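Local coordinates for molybdate-binding protein MolA (Haemophilus influenzae, PDB 3PSH), which binds molybdate and tungstate in the periplasm and serves the MolBCA ABC transporter, a low-affinity molybdate importer, at residues Leu45-Lys50 and Gly70-Val75; Lys124-Leu129 and Ser198-Gly203; Val184-Ala189 and Val237-Asp242; Ala189-Gly194 and Asp242-Val247; Val225-Val230 and Gln255-Ile260. All blocks are in the same frame, centred on the assembly; numbering follows the deposited sequence.

Interaction 1: Leu45-Lys50 and Gly70-Val75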
# COMPACT_ATOMS: atom_id res chain seq x y z
N LEU A 45 -6.16 -12.93 4.87
CA LEU A 45 -4.85 -13.53 4.69
C LEU A 45 -4.16 -13.89 6.02
O LEU A 45 -4.14 -13.14 6.98
CB LEU A 45 -3.91 -12.66 3.81
CG LEU A 45 -3.49 -11.28 4.38
CD1 LEU A 45 -2.34 -10.70 3.51
CD2 LEU A 45 -4.54 -10.28 4.59
N SER A 46 -3.56 -15.06 6.03
CA SER A 46 -2.97 -15.51 7.30
C SER A 46 -1.71 -14.69 7.75
O SER A 46 -1.40 -14.69 8.97
CB SER A 46 -2.63 -17.02 7.18
OG SER A 46 -1.61 -17.25 6.18
N ASN A 47 -1.05 -13.99 6.79
CA ASN A 47 0.05 -13.05 7.12
C ASN A 47 -0.36 -11.61 7.33
O ASN A 47 0.49 -10.69 7.11
CB ASN A 47 1.16 -13.22 6.06
CG ASN A 47 0.69 -13.09 4.64
OD1 ASN A 47 -0.50 -13.32 4.32
ND2 ASN A 47 1.65 -12.74 3.74
N TRP A 48 -1.61 -11.39 7.75
CA TRP A 48 -2.11 -9.98 7.96
C TRP A 48 -1.30 -9.19 9.00
O TRP A 48 -0.95 -8.01 8.73
CB TRP A 48 -3.62 -9.95 8.17
CG TRP A 48 -4.05 -10.51 9.49
CD1 TRP A 48 -4.38 -11.84 9.80
CD2 TRP A 48 -4.24 -9.75 10.69
NE1 TRP A 48 -4.73 -11.92 11.14
CE2 TRP A 48 -4.68 -10.65 11.70
CE3 TRP A 48 -4.03 -8.38 11.04
CZ2 TRP A 48 -4.97 -10.20 13.06
CZ3 TRP A 48 -4.32 -7.92 12.41
CH2 TRP A 48 -4.77 -8.84 13.38
N LYS A 49 -0.88 -9.81 10.10
CA LYS A 49 -0.15 -8.98 11.06
C LYS A 49 1.23 -8.59 10.47
O LYS A 49 1.68 -7.49 10.66
CB LYS A 49 0.08 -9.80 12.36
CG LYS A 49 -1.24 -10.01 13.12
CD LYS A 49 -1.05 -10.76 14.52
CE LYS A 49 -2.43 -11.06 15.22
NZ LYS A 49 -1.98 -12.09 16.30
N LYS A 50 1.88 -9.48 9.81
CA LYS A 50 3.19 -9.14 9.18
C LYS A 50 3.06 -8.01 8.12
O LYS A 50 3.82 -6.98 8.16
CB LYS A 50 3.92 -10.34 8.62
CG LYS A 50 5.18 -9.91 7.97
CD LYS A 50 6.14 -11.09 7.90
CE LYS A 50 7.54 -10.65 7.54
NZ LYS A 50 7.47 -10.72 6.07
N GLY A 70 -6.21 -18.66 3.88
CA GLY A 70 -5.26 -18.58 2.76
C GLY A 70 -4.32 -17.39 3.03
O GLY A 70 -4.40 -16.90 4.08
N ASP A 71 -3.47 -17.10 2.05
CA ASP A 71 -2.62 -15.87 2.13
C ASP A 71 -2.49 -15.29 0.75
O ASP A 71 -3.41 -15.41 -0.11
CB ASP A 71 -1.28 -16.28 2.86
CG ASP A 71 -0.40 -17.24 2.09
OD1 ASP A 71 -0.64 -17.58 0.98
OD2 ASP A 71 0.60 -17.75 2.66
N LEU A 72 -1.40 -14.50 0.51
CA LEU A 72 -1.39 -13.88 -0.81
C LEU A 72 -1.32 -14.76 -2.08
O LEU A 72 -1.86 -14.38 -3.19
CB LEU A 72 -0.19 -12.90 -0.92
CG LEU A 72 -0.28 -11.68 -0.01
CD1 LEU A 72 1.12 -11.09 0.18
CD2 LEU A 72 -1.22 -10.66 -0.57
N ASN A 73 -0.64 -15.90 -1.93
CA ASN A 73 -0.41 -16.72 -3.11
C ASN A 73 -0.74 -18.22 -2.93
O ASN A 73 -0.37 -19.07 -3.68
CB ASN A 73 1.04 -16.51 -3.62
CG ASN A 73 2.05 -17.00 -2.61
OD1 ASN A 73 1.71 -17.57 -1.55
ND2 ASN A 73 3.31 -16.66 -2.89
N SER A 74 -1.56 -18.50 -1.96
CA SER A 74 -2.00 -19.91 -1.63
C SER A 74 -3.40 -19.85 -0.96
O SER A 74 -3.78 -18.85 -0.27
CB SER A 74 -0.99 -20.66 -0.73
OG SER A 74 -0.97 -20.13 0.63
N VAL A 75 -4.19 -20.94 -1.12
CA VAL A 75 -5.47 -20.97 -0.45
C VAL A 75 -5.67 -22.38 0.09
O VAL A 75 -5.01 -23.31 -0.46
CB VAL A 75 -6.57 -20.56 -1.42
CG1 VAL A 75 -6.66 -21.57 -2.67
CG2 VAL A 75 -8.00 -20.41 -0.64

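Interaction 2: Lys124-Leu129 and Ser198-Gly203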
# COMPACT_ATOMS: atom_id res chain seq x y z
N LYS A 124 1.00 -9.24 -13.18
CA LYS A 124 2.42 -9.42 -12.92
C LYS A 124 2.74 -8.87 -11.48
O LYS A 124 2.28 -7.81 -11.13
CB LYS A 124 3.20 -8.65 -13.98
CG LYS A 124 3.17 -9.39 -15.34
CD LYS A 124 4.38 -9.09 -16.16
CE LYS A 124 4.38 -9.91 -17.48
NZ LYS A 124 5.18 -9.20 -18.60
N LEU A 125 3.53 -9.57 -10.67
CA LEU A 125 3.89 -9.02 -9.32
C LEU A 125 4.58 -7.65 -9.54
O LEU A 125 4.34 -6.66 -8.83
CB LEU A 125 4.79 -10.00 -8.62
CG LEU A 125 5.54 -9.52 -7.37
CD1 LEU A 125 4.61 -9.04 -6.14
CD2 LEU A 125 6.50 -10.76 -7.09
N ASN A 126 5.50 -7.62 -10.55
CA ASN A 126 6.37 -6.43 -10.81
C ASN A 126 6.21 -5.99 -12.21
O ASN A 126 6.84 -6.57 -13.15
CB ASN A 126 7.88 -6.81 -10.59
CG ASN A 126 8.17 -7.32 -9.17
OD1 ASN A 126 8.70 -8.45 -8.96
ND2 ASN A 126 7.75 -6.56 -8.18
N PRO A 127 5.31 -5.03 -12.45
CA PRO A 127 4.93 -4.60 -13.84
C PRO A 127 5.95 -3.63 -14.42
O PRO A 127 6.79 -3.09 -13.66
CB PRO A 127 3.62 -3.90 -13.68
CG PRO A 127 3.67 -3.37 -12.21
CD PRO A 127 4.52 -4.35 -11.39
N THR A 128 5.92 -3.50 -15.73
CA THR A 128 6.58 -2.43 -16.51
C THR A 128 5.41 -1.53 -17.01
O THR A 128 4.49 -1.96 -17.74
CB THR A 128 7.31 -3.05 -17.75
OG1 THR A 128 8.29 -3.96 -17.27
CG2 THR A 128 7.92 -1.98 -18.61
N LEU A 129 5.48 -0.26 -16.62
CA LEU A 129 4.40 0.68 -16.81
C LEU A 129 4.92 1.93 -17.49
O LEU A 129 5.92 2.52 -17.07
CB LEU A 129 3.77 1.08 -15.49
CG LEU A 129 3.23 -0.06 -14.67
CD1 LEU A 129 2.99 0.52 -13.26
CD2 LEU A 129 1.95 -0.68 -15.25
N SER A 198 11.58 0.17 -9.92
CA SER A 198 10.58 0.74 -10.81
C SER A 198 9.21 -0.03 -10.75
O SER A 198 9.17 -1.21 -10.28
CB SER A 198 11.05 0.81 -12.31
OG SER A 198 11.27 -0.58 -12.72
N GLY A 199 8.17 0.64 -11.23
CA GLY A 199 6.79 0.10 -11.36
C GLY A 199 6.08 0.00 -10.04
O GLY A 199 5.12 -0.82 -9.87
N LYS A 200 6.56 0.79 -9.02
CA LYS A 200 5.91 0.63 -7.72
C LYS A 200 5.49 2.00 -7.17
O LYS A 200 6.21 3.00 -7.39
CB LYS A 200 6.95 0.00 -6.76
CG LYS A 200 7.32 -1.44 -7.10
CD LYS A 200 6.14 -2.42 -6.75
CE LYS A 200 6.16 -3.61 -7.66
NZ LYS A 200 4.91 -4.46 -7.26
N TYR A 201 4.50 2.02 -6.28
CA TYR A 201 4.05 3.30 -5.61
C TYR A 201 5.19 4.03 -4.77
O TYR A 201 5.26 5.28 -4.68
CB TYR A 201 2.79 3.09 -4.73
CG TYR A 201 2.44 4.36 -3.99
CD1 TYR A 201 2.05 5.51 -4.71
CD2 TYR A 201 2.65 4.42 -2.58
CE1 TYR A 201 1.86 6.72 -4.02
CE2 TYR A 201 2.46 5.56 -1.88
CZ TYR A 201 2.03 6.71 -2.58
OH TYR A 201 1.88 7.92 -1.97
N THR A 202 6.07 3.20 -4.20
CA THR A 202 7.24 3.71 -3.42
C THR A 202 7.87 4.95 -4.13
O THR A 202 7.97 6.05 -3.53
CB THR A 202 8.27 2.60 -3.23
OG1 THR A 202 7.64 1.39 -2.71
CG2 THR A 202 9.38 3.09 -2.26
N GLY A 203 8.26 4.78 -5.40
CA GLY A 203 9.04 5.89 -6.09
C GLY A 203 8.09 7.08 -6.35
O GLY A 203 8.54 8.21 -6.49
O HOH W 1 7.71 -3.64 -11.03
O HOH W 2 9.11 -1.63 -14.06

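Interaction 3: Val184-Ala189 and Val237-Asp242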
# COMPACT_ATOMS: atom_id res chain seq x y z
N VAL A 184 15.67 15.09 -3.68
CA VAL A 184 16.41 14.42 -2.56
C VAL A 184 16.53 12.92 -2.89
O VAL A 184 15.48 12.26 -3.17
CB VAL A 184 15.67 14.62 -1.20
CG1 VAL A 184 16.43 13.79 -0.13
CG2 VAL A 184 15.59 16.08 -0.84
N ARG A 185 17.76 12.39 -2.97
CA ARG A 185 17.99 10.93 -3.28
C ARG A 185 17.76 10.07 -2.05
O ARG A 185 18.48 10.15 -1.06
CB ARG A 185 19.39 10.74 -3.81
CG ARG A 185 19.46 11.44 -5.23
CD ARG A 185 20.87 11.39 -5.89
NE ARG A 185 21.44 10.03 -5.85
CZ ARG A 185 21.17 8.96 -6.63
NH1 ARG A 185 20.23 8.98 -7.62
NH2 ARG A 185 21.91 7.84 -6.38
N THR A 186 16.76 9.14 -2.18
CA THR A 186 16.18 8.48 -1.05
C THR A 186 16.13 7.00 -1.31
O THR A 186 16.03 6.64 -2.50
CB THR A 186 14.75 9.07 -0.83
OG1 THR A 186 14.79 10.52 -0.69
CG2 THR A 186 14.08 8.52 0.38
N TYR A 187 16.20 6.20 -0.24
CA TYR A 187 16.25 4.76 -0.42
C TYR A 187 15.29 4.15 0.58
O TYR A 187 15.34 4.50 1.76
CB TYR A 187 17.67 4.29 -0.09
CG TYR A 187 17.83 2.76 -0.16
CD1 TYR A 187 17.96 2.11 -1.43
CD2 TYR A 187 17.88 1.98 1.00
CE1 TYR A 187 18.11 0.70 -1.50
CE2 TYR A 187 18.02 0.52 0.91
CZ TYR A 187 18.15 -0.06 -0.35
OH TYR A 187 18.22 -1.42 -0.30
N MET A 188 14.52 3.17 0.09
CA MET A 188 13.61 2.43 0.95
C MET A 188 14.27 1.10 1.39
O MET A 188 14.45 0.22 0.59
CB MET A 188 12.27 2.25 0.17
CG MET A 188 11.33 1.36 0.85
SD MET A 188 10.90 1.79 2.55
CE MET A 188 10.20 3.23 2.31
N ALA A 189 14.56 0.97 2.65
CA ALA A 189 15.23 -0.27 3.16
C ALA A 189 14.19 -1.18 3.85
O ALA A 189 13.63 -0.84 4.88
CB ALA A 189 16.36 0.16 4.17
N VAL A 237 19.06 10.01 2.15
CA VAL A 237 17.99 9.77 3.13
C VAL A 237 17.63 8.27 2.99
O VAL A 237 17.47 7.78 1.88
CB VAL A 237 16.80 10.59 2.83
CG1 VAL A 237 15.70 10.20 3.80
CG2 VAL A 237 17.06 12.09 3.08
N ILE A 238 17.51 7.59 4.10
CA ILE A 238 16.99 6.20 4.13
C ILE A 238 15.68 6.17 4.87
O ILE A 238 15.55 6.75 5.92
CB ILE A 238 18.00 5.14 4.65
CG1 ILE A 238 19.13 4.94 3.68
CG2 ILE A 238 17.38 3.76 4.97
CD1 ILE A 238 20.39 4.18 4.40
N LEU A 239 14.66 5.51 4.26
CA LEU A 239 13.33 5.41 4.86
C LEU A 239 13.09 3.93 5.14
O LEU A 239 13.63 3.05 4.42
CB LEU A 239 12.24 5.98 3.91
CG LEU A 239 12.52 7.52 3.60
CD1 LEU A 239 11.55 7.94 2.60
CD2 LEU A 239 12.32 8.39 4.96
N VAL A 240 12.37 3.74 6.25
CA VAL A 240 11.96 2.40 6.68
C VAL A 240 10.44 2.43 6.89
O VAL A 240 9.88 3.36 7.40
CB VAL A 240 12.69 1.93 7.96
CG1 VAL A 240 12.18 0.57 8.49
CG2 VAL A 240 14.22 1.77 7.67
N GLN A 241 9.79 1.36 6.42
CA GLN A 241 8.34 1.24 6.59
C GLN A 241 8.01 0.97 8.03
O GLN A 241 8.71 0.12 8.63
CB GLN A 241 7.86 0.05 5.73
CG GLN A 241 8.01 0.36 4.19
CD GLN A 241 7.64 -0.79 3.23
OE1 GLN A 241 7.46 -1.98 3.66
NE2 GLN A 241 7.50 -0.44 1.95
N ASP A 242 6.92 1.59 8.53
CA ASP A 242 6.50 1.46 9.93
C ASP A 242 6.26 0.00 10.36
O ASP A 242 6.55 -0.38 11.54
CB ASP A 242 5.21 2.23 10.20
CG ASP A 242 4.86 2.28 11.68
OD1 ASP A 242 5.74 2.72 12.49
OD2 ASP A 242 3.72 1.93 12.03
O HOH W 3 11.04 -0.98 5.35

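Interaction 4: Ala189-Gly194 and Asp242-Val247. With MOO (molybdate ion), chain B.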
# COMPACT_ATOMS: atom_id res chain seq x y z
N ALA A 189 14.56 0.97 2.65
CA ALA A 189 15.23 -0.27 3.16
C ALA A 189 14.19 -1.18 3.85
O ALA A 189 13.63 -0.84 4.88
CB ALA A 189 16.36 0.16 4.17
N ASN A 190 13.85 -2.28 3.18
CA ASN A 190 13.02 -3.36 3.70
C ASN A 190 13.92 -4.46 4.30
O ASN A 190 15.15 -4.43 4.09
CB ASN A 190 12.08 -3.90 2.60
CG ASN A 190 10.79 -3.15 2.55
OD1 ASN A 190 10.77 -1.94 2.45
ND2 ASN A 190 9.67 -3.89 2.64
N PRO A 191 13.34 -5.39 5.07
CA PRO A 191 14.12 -6.47 5.74
C PRO A 191 14.98 -7.22 4.77
O PRO A 191 14.74 -7.28 3.53
CB PRO A 191 13.02 -7.37 6.32
CG PRO A 191 11.98 -6.38 6.70
CD PRO A 191 11.93 -5.45 5.46
N ASP A 192 16.11 -7.71 5.29
CA ASP A 192 16.95 -8.58 4.45
C ASP A 192 17.41 -8.01 3.07
O ASP A 192 17.24 -8.70 2.07
CB ASP A 192 16.23 -9.93 4.29
CG ASP A 192 15.98 -10.57 5.64
OD1 ASP A 192 16.95 -10.63 6.43
OD2 ASP A 192 14.83 -10.95 5.93
N LEU A 193 17.90 -6.76 3.04
CA LEU A 193 18.36 -6.03 1.83
C LEU A 193 17.32 -6.01 0.69
O LEU A 193 17.66 -5.97 -0.48
CB LEU A 193 19.74 -6.45 1.33
CG LEU A 193 20.89 -5.60 1.94
CD1 LEU A 193 22.12 -6.56 1.78
CD2 LEU A 193 21.07 -4.34 1.14
N GLY A 194 16.07 -5.97 1.10
CA GLY A 194 14.96 -5.86 0.10
C GLY A 194 14.75 -4.35 -0.21
O GLY A 194 14.89 -3.49 0.68
N ASP A 242 6.92 1.59 8.53
CA ASP A 242 6.50 1.46 9.93
C ASP A 242 6.26 0.00 10.36
O ASP A 242 6.55 -0.38 11.54
CB ASP A 242 5.21 2.23 10.20
CG ASP A 242 4.86 2.28 11.68
OD1 ASP A 242 5.74 2.72 12.49
OD2 ASP A 242 3.72 1.93 12.03
N ARG A 243 5.83 -0.83 9.39
CA ARG A 243 5.60 -2.28 9.77
C ARG A 243 6.87 -3.09 10.01
O ARG A 243 6.77 -4.23 10.49
CB ARG A 243 4.79 -3.01 8.71
CG ARG A 243 5.43 -2.89 7.29
CD ARG A 243 4.46 -3.54 6.18
NE ARG A 243 5.14 -3.30 4.88
CZ ARG A 243 4.59 -3.62 3.67
NH1 ARG A 243 3.39 -4.29 3.69
NH2 ARG A 243 5.21 -3.41 2.50
N TYR A 244 8.05 -2.52 9.64
CA TYR A 244 9.34 -3.17 9.84
C TYR A 244 10.31 -2.33 10.67
O TYR A 244 11.41 -2.06 10.27
CB TYR A 244 9.93 -3.50 8.50
CG TYR A 244 9.07 -4.45 7.65
CD1 TYR A 244 8.51 -5.62 8.22
CD2 TYR A 244 8.78 -4.19 6.29
CE1 TYR A 244 7.72 -6.50 7.43
CE2 TYR A 244 8.04 -5.16 5.47
CZ TYR A 244 7.50 -6.25 6.08
OH TYR A 244 6.73 -7.19 5.38
N PRO A 245 9.92 -1.99 11.89
CA PRO A 245 10.69 -1.05 12.65
C PRO A 245 12.08 -1.58 13.02
O PRO A 245 13.01 -0.75 13.19
CB PRO A 245 9.87 -0.92 13.93
CG PRO A 245 9.13 -2.23 14.08
CD PRO A 245 8.77 -2.54 12.64
N ASP A 246 12.26 -2.92 13.12
CA ASP A 246 13.59 -3.50 13.45
C ASP A 246 14.66 -3.11 12.41
O ASP A 246 15.91 -3.20 12.68
CB ASP A 246 13.52 -5.03 13.54
CG ASP A 246 12.66 -5.55 14.72
OD1 ASP A 246 12.23 -4.75 15.60
OD2 ASP A 246 12.48 -6.81 14.76
N VAL A 247 14.22 -2.74 11.20
CA VAL A 247 15.19 -2.42 10.17
C VAL A 247 16.03 -1.17 10.54
O VAL A 247 17.23 -1.11 10.14
CB VAL A 247 14.53 -2.33 8.74
CG1 VAL A 247 15.52 -1.78 7.76
CG2 VAL A 247 14.00 -3.69 8.36
MO MOO B . 3.28 -3.92 -0.71
O1 MOO B . 4.76 -3.14 -0.51
O2 MOO B . 3.38 -5.17 -1.88
O3 MOO B . 2.11 -2.81 -1.24
O4 MOO B . 2.76 -4.38 0.85

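Interaction 5: Val225-Val230 and Gln255-Ile260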
# COMPACT_ATOMS: atom_id res chain seq x y z
N VAL A 225 18.65 -6.72 -3.04
CA VAL A 225 19.82 -6.09 -3.69
C VAL A 225 21.04 -6.44 -2.84
O VAL A 225 20.90 -7.03 -1.73
CB VAL A 225 19.56 -4.56 -3.84
CG1 VAL A 225 18.17 -4.37 -4.65
CG2 VAL A 225 19.42 -3.84 -2.52
N SER A 226 22.23 -6.06 -3.31
CA SER A 226 23.42 -6.20 -2.42
C SER A 226 23.76 -4.88 -1.72
O SER A 226 23.34 -3.78 -2.18
CB SER A 226 24.68 -6.61 -3.23
OG SER A 226 25.01 -5.57 -4.17
N LEU A 227 24.53 -5.02 -0.65
CA LEU A 227 25.12 -3.91 0.09
C LEU A 227 25.93 -3.05 -0.86
O LEU A 227 25.81 -1.81 -0.82
CB LEU A 227 25.91 -4.39 1.35
CG LEU A 227 26.61 -3.34 2.26
CD1 LEU A 227 25.69 -2.03 2.55
CD2 LEU A 227 27.17 -3.92 3.56
N GLU A 228 26.67 -3.68 -1.79
CA GLU A 228 27.43 -2.90 -2.78
C GLU A 228 26.54 -1.90 -3.62
O GLU A 228 26.90 -0.72 -3.88
CB GLU A 228 28.34 -3.83 -3.65
CG GLU A 228 29.27 -3.08 -4.59
CD GLU A 228 30.31 -2.23 -3.90
OE1 GLU A 228 30.61 -2.40 -2.68
OE2 GLU A 228 30.80 -1.31 -4.59
N ASN A 229 25.36 -2.37 -4.07
CA ASN A 229 24.36 -1.51 -4.76
C ASN A 229 24.02 -0.27 -3.93
O ASN A 229 24.04 0.83 -4.46
CB ASN A 229 23.05 -2.29 -5.06
CG ASN A 229 23.25 -3.49 -5.99
OD1 ASN A 229 24.01 -3.44 -6.98
ND2 ASN A 229 22.58 -4.61 -5.65
N VAL A 230 23.72 -0.45 -2.65
CA VAL A 230 23.30 0.67 -1.80
C VAL A 230 24.48 1.66 -1.52
O VAL A 230 24.30 2.90 -1.50
CB VAL A 230 22.80 0.17 -0.43
CG1 VAL A 230 22.17 1.37 0.37
CG2 VAL A 230 21.84 -1.03 -0.58
N GLN A 255 28.01 -1.70 10.86
CA GLN A 255 29.18 -1.04 10.27
C GLN A 255 29.29 -0.97 8.73
O GLN A 255 29.82 0.01 8.21
CB GLN A 255 30.50 -1.55 10.96
CG GLN A 255 31.76 -0.59 10.75
CD GLN A 255 31.63 0.89 11.28
OE1 GLN A 255 30.80 1.20 12.17
NE2 GLN A 255 32.44 1.80 10.71
N GLY A 256 28.77 -1.95 7.98
CA GLY A 256 28.88 -1.95 6.51
C GLY A 256 28.15 -0.76 5.88
O GLY A 256 28.46 -0.37 4.78
N TRP A 257 27.16 -0.23 6.61
CA TRP A 257 26.29 0.87 6.18
C TRP A 257 26.82 2.24 6.61
O TRP A 257 26.27 3.31 6.15
CB TRP A 257 24.86 0.70 6.73
CG TRP A 257 24.12 -0.44 6.08
CD1 TRP A 257 24.41 -1.79 6.18
CD2 TRP A 257 22.89 -0.34 5.35
NE1 TRP A 257 23.42 -2.54 5.48
CE2 TRP A 257 22.54 -1.65 4.92
CE3 TRP A 257 22.14 0.75 4.87
CZ2 TRP A 257 21.37 -1.89 4.13
CZ3 TRP A 257 21.00 0.49 4.05
CH2 TRP A 257 20.64 -0.82 3.71
N ALA A 258 27.83 2.25 7.49
CA ALA A 258 28.27 3.50 8.17
C ALA A 258 28.72 4.71 7.31
O ALA A 258 28.60 5.89 7.75
CB ALA A 258 29.36 3.18 9.24
N ASN A 259 29.24 4.42 6.11
CA ASN A 259 29.76 5.43 5.21
C ASN A 259 28.72 5.94 4.21
O ASN A 259 28.93 6.93 3.54
CB ASN A 259 30.97 4.95 4.40
CG ASN A 259 32.22 4.85 5.24
OD1 ASN A 259 33.10 4.10 4.89
ND2 ASN A 259 32.32 5.62 6.35
N ILE A 260 27.60 5.24 4.09
CA ILE A 260 26.51 5.89 3.38
C ILE A 260 26.12 7.29 3.91
O ILE A 260 25.95 7.57 5.10
CB ILE A 260 25.28 4.93 3.37
CG1 ILE A 260 25.62 3.65 2.63
CG2 ILE A 260 24.12 5.64 2.80
CD1 ILE A 260 24.53 2.64 3.01

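Interaction 1: Leu45-Lys50 and Gly70-Val75
G70 O accepts one hydrogen bond from residues 45-50, given by the amide N of S46. S46 N lies 2.8 Å from G70 O, in the carbonyl plane but with a bend at the hydrogen (146°). A weaker CA-H...O contact joins it, L45 CA to G70 O 3.5 Å. Beyond this oxygen D71 lies against the turn that runs from L45 to W48. Its CB is met by two polar tips, S46 OG at 3.5 Å and N47 OD1 at 3.4 Å, while the N47 and D71 side chains cross at about a right angle. The carboxylate of D71 serves its own loop. Its CG stands between the backbone N and the carbonyl carbon (chi1 67°). D71 OD1 accepts from the S74 hydroxyl, which comes from above the carboxylate plane, S74 OG to D71 OD1 2.6 Å, and takes a weak bond from N73 N. The backbone bond from D71 N to S74 O closes the loop further. On the apolar side L45 and L72 lie next to each other and point the same way, L45 CD1 to L72 CG 4.2 Å. Both also touch H26, a molybdate ligand, so the contact lies beside the binding site, in the lobe whose parallel sheet includes strands 21-24 and 41-44. The chemistry is lopsided: one backbone bond ties the loops together, D71 spends a carboxylate oxygen on its own turn, and N47 OD1 is buried against D71 CB with no polar partner in the model, which probably carries a desolvation cost.

Interaction 2: Lys124-Leu129 and Ser198-Gly203
K200 and P127 meet with their side chains at about a right angle, the lysine passing the proline ring to reach the loop beyond it. The K200 chain turns at its second torsion, which places CD beside CA (chi2 -72°), and then runs nearly straight to its ammonium group. There K200 NZ donates to L125 O at 2.8 Å, tilted 17° from the carbonyl plane. P127 CD lies 4.1 Å from K200 CE, and the neighbouring ring atom lies near the backbone, P127 CG to G199 O 3.8 Å; that oxygen is also bonded by Y136 OH of helix 132-151. P127 O, in turn, accepts hydrogen bonds from two waters. One goes on to S198 O, the other to S198 OG, with P127 O 2.8 Å from the oxygen of each water. The contact thus joins the loop leading into helix 132-151 to the turn before helix 201-208, beside the molybdate pocket: K200 also nears Y196 and G279. The ammonium is held here by a main-chain carbonyl, and the positive charge of this side chain, whose nearest atom is about 6 Å from the ion, may favour the anion.

Interaction 3: Val184-Ala189 and Val237-Asp242
T186 and L239 press together more tightly than ordinary van der Waals packing, T186 CG2 to L239 CD1 being 3.4 Å apart. Next along the same face, M188 crosses L239 at about a right angle. Its chain bends at chi2 (56°) and again at chi3, and CE ends 3.8 Å from L239 CB while SD rests 3.6 Å from Q241 CG. The backbone bonds here are short and nearly straight: L239 N gives to Y187 O at 2.8 Å and A189 N to L239 O at 2.9 Å. These are the two central strands of the parallel four-stranded sheet of the second lobe, in the order 211-213, 184-188, 237-240, 268-270, and their short segments are turned 32° against each other. On the other face, Y187 and I238 lie side by side; near the end of the first strand, A189 CB packs on I238 CG2. Toward the two ends the grip slackens. Near exposed R185 the bond from V237 N to R185 O stretches to 3.3 Å, and the arginine itself turns aside to W233 O. At the far end the strands no longer bond directly, and one water fills in, donating to A189 O and accepting from Q241 N.

Interaction 4: Ala189-Gly194 and Asp242-Val247
Two loops that leave the C-terminal ends of parallel strands, the usual place for a ligand site in an alpha/beta lobe, meet here as P191 packs on Y244 beside the molybdate ligand R243. The proline ring makes a CH-pi contact, P191 CG standing 3.9 Å from the Y244 ring centroid and 19° off the normal. R243 CG occupies the opposite face, above its centre, so the phenol ring is sandwiched between a proline and the arginine's own aliphatic chain. V247 fills the flank, its CG2 3.8 Å from P191 CG and its CG1 3.6 Å from A189 O. Beyond the ring R243 runs extended from CG to NE and presents the edge of its guanidinium to the ion. R243 NH1 donates to molybdate O4 at 2.9 Å; R243 NH2 is shared between O1 and O4, each 3.1 Å from it. Q241 OE1 accepts from both R243 NH2 and N190 ND2, a second shell that would fix the guanidinium's rotation. H26, Q27, Y196, G279 and Y280 complete the ion's hydrogen bonds, and W278 adds a cation-pi contact to R243. V247 opens helix 247-252 and leans on V240 of strand 237-240, whereas Y244 touches K50 and Q51 of helix 48-52 in the other lobe, where Q51 O also takes a bond from R243 NH1.

Interaction 5: Val225-Val230 and Gln255-Ile260
L227 lies over the indole of W257, joining helix 227-233 to the turns before helix 261-264; both belong to beta-alpha-beta crossover connections of the second lobe's sheet. The methyl L227 CD1 sits over one face of the five-membered ring, 3.8 Å from its centroid and 15° off the normal, a CH-pi contact. L227 CG stands anti to the backbone N (chi1 180°). The second methyl, CD2, rests on the backbone, 3.9 Å from G256 CA. One helical turn on, V230 reaches the six-membered end of the indole with its CG1, 4.0 Å from W257 CZ3. The same methyl packs on the tip of I260, V230 CG1 to I260 CD1 3.8 Å, so tryptophan and isoleucine share one valine. Further out, Y187 of strand 184-188 and L193 each touch both V230 and W257, closing the apolar cluster against the sheet. A type I turn from W257 to I260, with I260 N bonded to W257 O at 3.1 Å, carries the chain from the indole to the isoleucine. On the helix side S226 is the N-cap, its OG accepting from N229 N at 3.2 Å with an N-H...O angle of 163°.

How the interactions relate
Interactions 1, 2 and 4 illustrate how a two-lobed binding protein surrounds a pocket with loops of both lobes. Interaction 1 belongs to the first lobe and closes before the others open; interaction 2 brings the approach to helix 132-151 against the second lobe. Interaction 3 is that lobe's central strand pair, interaction 4 the loops at its C-terminal ends, sharing A189 and D242 with it, their centres 10 Å apart. Interaction 5, packing remote from the site, joins connections that lie on the sheet; its centre is 13 Å from that of interaction 3 and 31 Å from that of interaction 1. K50 on Y244 bridges the lobes between interactions 1 and 4, and T202 on M188 ties helix 201-208 to the sheet.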